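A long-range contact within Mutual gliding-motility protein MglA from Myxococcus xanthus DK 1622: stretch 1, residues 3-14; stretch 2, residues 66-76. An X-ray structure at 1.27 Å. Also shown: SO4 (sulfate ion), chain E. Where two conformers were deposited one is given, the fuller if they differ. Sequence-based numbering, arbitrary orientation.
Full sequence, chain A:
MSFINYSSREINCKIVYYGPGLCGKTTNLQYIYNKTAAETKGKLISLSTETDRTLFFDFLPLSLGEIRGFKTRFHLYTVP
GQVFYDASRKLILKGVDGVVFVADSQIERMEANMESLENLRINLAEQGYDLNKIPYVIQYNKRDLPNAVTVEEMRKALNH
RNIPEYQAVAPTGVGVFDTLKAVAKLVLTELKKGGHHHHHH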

# COMPACT_ATOMS: atom_id res chain seq x y z
N PHE A 3 10.72 1.72 12.96
CA PHE A 3 11.94 2.07 13.68
C PHE A 3 11.57 3.10 14.74
O PHE A 3 10.97 4.13 14.42
CB PHE A 3 12.99 2.66 12.75
CG PHE A 3 14.20 3.13 13.48
CD1 PHE A 3 14.99 2.24 14.17
CD2 PHE A 3 14.53 4.48 13.52
CE1 PHE A 3 16.10 2.67 14.88
CE2 PHE A 3 15.64 4.91 14.22
CZ PHE A 3 16.43 4.00 14.90
N ILE A 4 11.89 2.80 15.99
CA ILE A 4 11.62 3.70 17.10
C ILE A 4 12.95 4.15 17.68
O ILE A 4 13.77 3.31 18.10
CB ILE A 4 10.74 3.06 18.19
CG1 ILE A 4 9.47 2.49 17.56
CG2 ILE A 4 10.43 4.07 19.30
CD1 ILE A 4 8.53 1.85 18.56
N ASN A 5 13.19 5.45 17.70
CA ASN A 5 14.36 6.04 18.34
C ASN A 5 13.87 6.65 19.65
O ASN A 5 13.25 7.72 19.65
CB ASN A 5 15.00 7.05 17.40
CG ASN A 5 16.31 7.61 17.93
OD1 ASN A 5 16.52 7.69 19.13
ND2 ASN A 5 17.16 8.07 17.02
N TYR A 6 14.15 5.99 20.77
CA TYR A 6 13.66 6.45 22.06
C TYR A 6 14.43 7.66 22.57
O TYR A 6 13.96 8.35 23.49
CB TYR A 6 13.70 5.30 23.08
CG TYR A 6 12.66 4.23 22.83
CD1 TYR A 6 11.36 4.38 23.30
CD2 TYR A 6 12.97 3.08 22.13
CE1 TYR A 6 10.40 3.41 23.07
CE2 TYR A 6 12.01 2.10 21.90
CZ TYR A 6 10.73 2.28 22.38
OH TYR A 6 9.75 1.33 22.17
N SER A 7 15.61 7.93 22.01
CA SER A 7 16.35 9.12 22.40
C SER A 7 15.77 10.35 21.72
O SER A 7 15.44 11.33 22.40
CB SER A 7 17.83 8.95 22.07
OG SER A 7 18.39 7.92 22.86
N SER A 8 15.63 10.32 20.39
CA SER A 8 15.12 11.47 19.66
C SER A 8 13.61 11.56 19.71
O SER A 8 13.04 12.59 19.34
CB SER A 8 15.55 11.40 18.20
OG SER A 8 14.93 10.29 17.57
N ARG A 9 12.95 10.49 20.15
CA ARG A 9 11.49 10.42 20.22
C ARG A 9 10.85 10.40 18.84
O ARG A 9 9.83 11.05 18.60
CB ARG A 9 10.87 11.55 21.05
CG ARG A 9 11.54 11.82 22.36
CD ARG A 9 11.55 10.60 23.20
NE ARG A 9 10.21 10.17 23.61
CZ ARG A 9 9.99 9.11 24.38
NH1 ARG A 9 11.02 8.36 24.77
NH2 ARG A 9 8.76 8.79 24.74
N GLU A 10 11.45 9.67 17.90
CA GLU A 10 10.96 9.58 16.54
C GLU A 10 10.61 8.15 16.18
O GLU A 10 11.35 7.22 16.50
CB GLU A 10 12.00 10.13 15.54
CG GLU A 10 12.32 11.60 15.83
CD GLU A 10 13.10 12.29 14.73
OE1 GLU A 10 13.45 13.49 14.91
OE2 GLU A 10 13.37 11.66 13.69
N ILE A 11 9.47 8.00 15.52
CA ILE A 11 9.00 6.72 15.01
C ILE A 11 8.80 6.85 13.51
O ILE A 11 8.11 7.76 13.06
CB ILE A 11 7.67 6.30 15.67
CG1 ILE A 11 7.83 6.16 17.19
CG2 ILE A 11 7.14 5.02 15.04
CD1 ILE A 11 6.53 5.91 17.91
N ASN A 12 9.37 5.92 12.75
CA ASN A 12 9.11 5.85 11.31
C ASN A 12 8.44 4.54 11.00
O ASN A 12 8.92 3.48 11.40
CB ASN A 12 10.41 6.01 10.52
CG ASN A 12 10.97 7.41 10.61
OD1 ASN A 12 10.23 8.40 10.62
ND2 ASN A 12 12.28 7.51 10.72
N CYS A 13 7.30 4.63 10.33
CA CYS A 13 6.48 3.50 9.91
C CYS A 13 6.57 3.39 8.40
O CYS A 13 6.82 4.38 7.70
CB CYS A 13 5.02 3.71 10.34
SG CYS A 13 4.80 3.77 12.16
N LYS A 14 6.37 2.16 7.89
CA LYS A 14 6.41 1.91 6.45
C LYS A 14 5.12 1.26 5.98
O LYS A 14 4.70 0.23 6.52
CB LYS A 14 7.58 0.98 6.17
CG LYS A 14 7.78 0.61 4.73
CD LYS A 14 9.08 -0.17 4.58
CE LYS A 14 9.52 -0.25 3.15
NZ LYS A 14 10.83 -0.94 3.01
S SO4 E . 3.30 17.06 13.88
O1 SO4 E . 2.61 17.27 15.18
O2 SO4 E . 4.46 16.17 14.06
O3 SO4 E . 2.37 16.41 12.95
O4 SO4 E . 3.71 18.34 13.32
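Stretch 2, residues 66-76: EIRGFKTRFHL

Stretch 2 approaches through a type II turn, I67 to F70, and then runs as strand 71-76 beside strand 10-14. The two strands are parallel, their N-to-C directions 24° apart (signed crossing angle -24°), with axes approaching to 4.7 Å. Side chains alternate between faces: E10, N12 and K14 share one with K71, R73 and H75, where polar groups suit partial exposure, while I11 and C13 point to the other, buried face with T72 and F74.

Stretch 1 begins as strand 3-5, whose I4 meets the F70 ring at 3.9 Å (I4 CG2 to F70 CE2). In the following turn, the Y6 ring sits obliquely to that of F70, with Y6 CE1 4.0 Å from F70 CZ.

R9 reaches back over the turn. Its guanidinium stacks on one face of F70, centres 4.1 Å apart, a cation-pi contact, while its edge remains free to donate: R9 NE bonds G69 O at 3.0 Å. G69, with phi/psi of 87/5, has the conformation that calls for glycine, since a CB would jam against the preceding carbonyl. The parallel ladder starts at R9 O, which accepts from K71 N at 2.8 Å.

E10 OE2 and K71 NZ form a salt bridge at 3.4 Å, its hydrogen bond weak. I11 uses both backbone groups, I11 N to K71 O at 2.8 Å and I11 O to R73 N at 2.9 Å. Its CD1 lies 3.6 Å from F70 CG, over the ring face opposite R9, so F70 is sandwiched between charge and hydrocarbon.

N12 packs against H75 on the polar face. C13 repeats the backbone pattern, C13 N to R73 O and C13 O to H75 N, each 2.9 Å; its compact side chain lies over the F74 ring, C13 CB 3.9 Å from F74 CD1. At K14, CA approaches H75 O at 3.4 Å.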

# COMPACT_ATOMS: atom_id res chain seq x y z
N GLU A 66 -0.84 10.42 15.55
CA GLU A 66 0.20 10.65 16.53
C GLU A 66 0.18 9.58 17.60
O GLU A 66 -0.88 9.05 17.95
CB GLU A 66 -0.10 12.01 17.16
CG GLU A 66 0.97 12.72 17.91
CD GLU A 66 0.52 14.12 18.28
OE1 GLU A 66 1.31 15.07 18.09
OE2 GLU A 66 -0.65 14.27 18.73
N ILE A 67 1.38 9.23 18.08
CA ILE A 67 1.61 8.49 19.32
C ILE A 67 2.14 9.52 20.32
O ILE A 67 3.16 10.18 20.05
CB ILE A 67 2.66 7.38 19.09
CG1 ILE A 67 2.22 6.43 17.97
CG2 ILE A 67 2.93 6.65 20.38
CD1 ILE A 67 0.97 5.69 18.28
N ARG A 68 1.49 9.65 21.47
CA ARG A 68 1.86 10.67 22.44
C ARG A 68 3.32 10.53 22.81
O ARG A 68 3.78 9.43 23.13
CB ARG A 68 0.98 10.51 23.68
CG ARG A 68 1.46 11.30 24.89
CD ARG A 68 0.84 12.65 24.97
NE ARG A 68 0.32 12.87 26.32
CZ ARG A 68 -0.97 12.89 26.64
NH1 ARG A 68 -1.33 13.08 27.90
NH2 ARG A 68 -1.90 12.75 25.71
N GLY A 69 4.05 11.65 22.80
CA GLY A 69 5.44 11.67 23.22
C GLY A 69 6.44 11.35 22.13
O GLY A 69 7.65 11.26 22.43
N PHE A 70 6.00 11.17 20.90
CA PHE A 70 6.86 10.87 19.76
C PHE A 70 6.42 11.71 18.57
O PHE A 70 5.28 12.20 18.52
CB PHE A 70 6.77 9.38 19.35
CG PHE A 70 7.29 8.42 20.37
CD1 PHE A 70 6.47 7.95 21.38
CD2 PHE A 70 8.60 7.98 20.33
CE1 PHE A 70 6.95 7.07 22.34
CE2 PHE A 70 9.08 7.09 21.27
CZ PHE A 70 8.26 6.64 22.27
N LYS A 71 7.34 11.92 17.63
CA LYS A 71 7.02 12.34 16.27
C LYS A 71 6.94 11.07 15.44
O LYS A 71 7.89 10.27 15.43
CB LYS A 71 8.13 13.24 15.72
CG LYS A 71 8.04 13.55 14.21
CD LYS A 71 9.21 14.42 13.72
CE LYS A 71 10.50 13.62 13.54
NZ LYS A 71 10.55 12.82 12.27
N THR A 72 5.82 10.87 14.75
CA THR A 72 5.59 9.68 13.95
C THR A 72 5.41 10.10 12.51
O THR A 72 4.63 11.01 12.21
CB THR A 72 4.36 8.91 14.43
OG1 THR A 72 4.54 8.53 15.80
CG2 THR A 72 4.15 7.66 13.59
N ARG A 73 6.15 9.44 11.64
CA ARG A 73 6.03 9.69 10.21
C ARG A 73 5.78 8.37 9.50
O ARG A 73 6.33 7.33 9.88
CB ARG A 73 7.27 10.38 9.65
CG ARG A 73 7.48 11.81 10.18
CD ARG A 73 6.38 12.78 9.76
NE ARG A 73 6.56 14.12 10.34
CZ ARG A 73 5.93 14.59 11.43
NH1 ARG A 73 6.19 15.83 11.85
NH2 ARG A 73 5.04 13.85 12.08
N PHE A 74 4.91 8.43 8.50
CA PHE A 74 4.61 7.30 7.63
C PHE A 74 5.34 7.48 6.31
O PHE A 74 5.29 8.55 5.70
CB PHE A 74 3.11 7.21 7.40
CG PHE A 74 2.35 6.67 8.57
CD1 PHE A 74 1.92 5.35 8.58
CD2 PHE A 74 2.10 7.47 9.68
CE1 PHE A 74 1.24 4.85 9.67
CE2 PHE A 74 1.40 6.95 10.76
CZ PHE A 74 0.98 5.65 10.75
N HIS A 75 6.00 6.42 5.86
CA HIS A 75 6.70 6.39 4.58
C HIS A 75 5.95 5.43 3.68
O HIS A 75 5.94 4.22 3.94
CB HIS A 75 8.15 5.98 4.78
CG HIS A 75 8.93 6.97 5.59
ND1 HIS A 75 10.15 6.67 6.16
CD2 HIS A 75 8.67 8.26 5.91
CE1 HIS A 75 10.60 7.73 6.81
NE2 HIS A 75 9.73 8.71 6.67
N LEU A 76 5.30 5.97 2.67
CA LEU A 76 4.55 5.18 1.71
C LEU A 76 5.44 4.81 0.54
O LEU A 76 6.16 5.66 -0.00
CB LEU A 76 3.37 5.97 1.17
CG LEU A 76 2.13 6.08 2.06
CD1 LEU A 76 2.42 6.47 3.47
CD2 LEU A 76 1.10 7.03 1.42
O HOH W 1 5.74 8.85 25.17
O HOH W 2 9.45 10.44 12.72